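Local coordinates for pyruvate kinase 1 (Trypanosoma brucei brucei, PDB 4KCT) that transfers the phosphoryl group of phosphoenolpyruvate to ADP, giving pyruvate and ATP in glycolysis, and also decarboxylates oxaloacetate, at the interface of chains A and B. Coordinates in Å, arbitrary orientation; residue numbers count along the deposited sequence, not the author numbering. Chains: chain A/B, Pyruvate kinase 1.

The interface of chains A and B. Residues chain A 146-148, 268; chain B 308.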
# COMPACT_ATOMS: atom_id res chain seq x y z
N ASP A 146 -36.29 -18.90 23.20
CA ASP A 146 -34.92 -18.53 22.89
C ASP A 146 -34.32 -19.40 21.81
O ASP A 146 -33.16 -19.79 21.90
CB ASP A 146 -34.06 -18.57 24.15
CG ASP A 146 -34.02 -17.24 24.87
OD1 ASP A 146 -32.91 -16.71 25.06
OD2 ASP A 146 -35.09 -16.71 25.19
N GLY A 147 -35.11 -19.69 20.78
CA GLY A 147 -34.61 -20.34 19.57
C GLY A 147 -34.63 -21.85 19.63
O GLY A 147 -34.31 -22.51 18.65
N VAL A 148 -35.03 -22.41 20.78
CA VAL A 148 -34.90 -23.86 21.00
C VAL A 148 -35.88 -24.69 20.17
O VAL A 148 -35.55 -25.76 19.71
CB VAL A 148 -35.03 -24.25 22.50
CG1 VAL A 148 -35.12 -25.76 22.65
CG2 VAL A 148 -33.84 -23.71 23.29
N VAL A 268 -29.79 -15.65 17.99
CA VAL A 268 -31.11 -16.27 17.86
C VAL A 268 -31.87 -15.63 16.69
O VAL A 268 -32.49 -16.33 15.88
CB VAL A 268 -31.92 -16.10 19.17
CG1 VAL A 268 -33.40 -16.41 18.94
CG2 VAL A 268 -31.32 -16.95 20.28
N ARG B 308 -26.88 -26.79 20.14
CA ARG B 308 -26.36 -25.54 19.56
C ARG B 308 -25.06 -25.18 20.29
O ARG B 308 -24.92 -25.46 21.47
CB ARG B 308 -27.38 -24.41 19.77
CG ARG B 308 -28.70 -24.61 19.03
CD ARG B 308 -29.70 -23.50 19.33
NE ARG B 308 -29.96 -23.35 20.77
CZ ARG B 308 -30.72 -22.39 21.32
NH1 ARG B 308 -31.26 -21.44 20.56
NH2 ARG B 308 -30.92 -22.37 22.63
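B:Arg308 reaches across the subunit boundary and puts its guanidinium against the turn A:Asp146–A:Gly147–A:Val148. Its NH1 donates a hydrogen bond to the backbone carbonyl O of A:Asp146 (2.9 Å), nearly straight at 165° about the hydrogen. The acceptor lies at the edge of the guanidinium, close to its plane, and the N-H in turn arrives in the carbonyl plane on a lone pair, though the two planes are markedly tilted against each other. The arginine thus reads main chain here: the carboxylate of A:Asp146 makes no contact with it, OD1 staying 6.5 Å from NH2 of B:Arg308. A:Asp146 is poorly ordered, so its carboxylate position and the bond to its carbonyl call for caution.

A:Val148 supplies the apolar part. With CG1 anti to the backbone N (chi1 171°), its CG2 lies opposite the carbonyl carbon and faces the guanidinium, 3.9 Å from CZ of B:Arg308, and the two side chains meet roughly at right angles. CA of A:Val148 sits over the rim of one guanidinium face. The arginine chain, extended at chi2, bends at chi3 (-56°), which directs NH1 to O of A:Asp146 and NH2 to CG2 of A:Val148 (3.3 Å). A:Val268 borders the site more distantly, its CG2 4.5 Å from NH1 of B:Arg308.

The turn joins strands 141-144 and 149-158, A:Val268 belongs to helix 263-269, and B:Arg308 precedes helix 311-323; two-fold symmetry repeats the contact within the tetramer typical of pyruvate kinases.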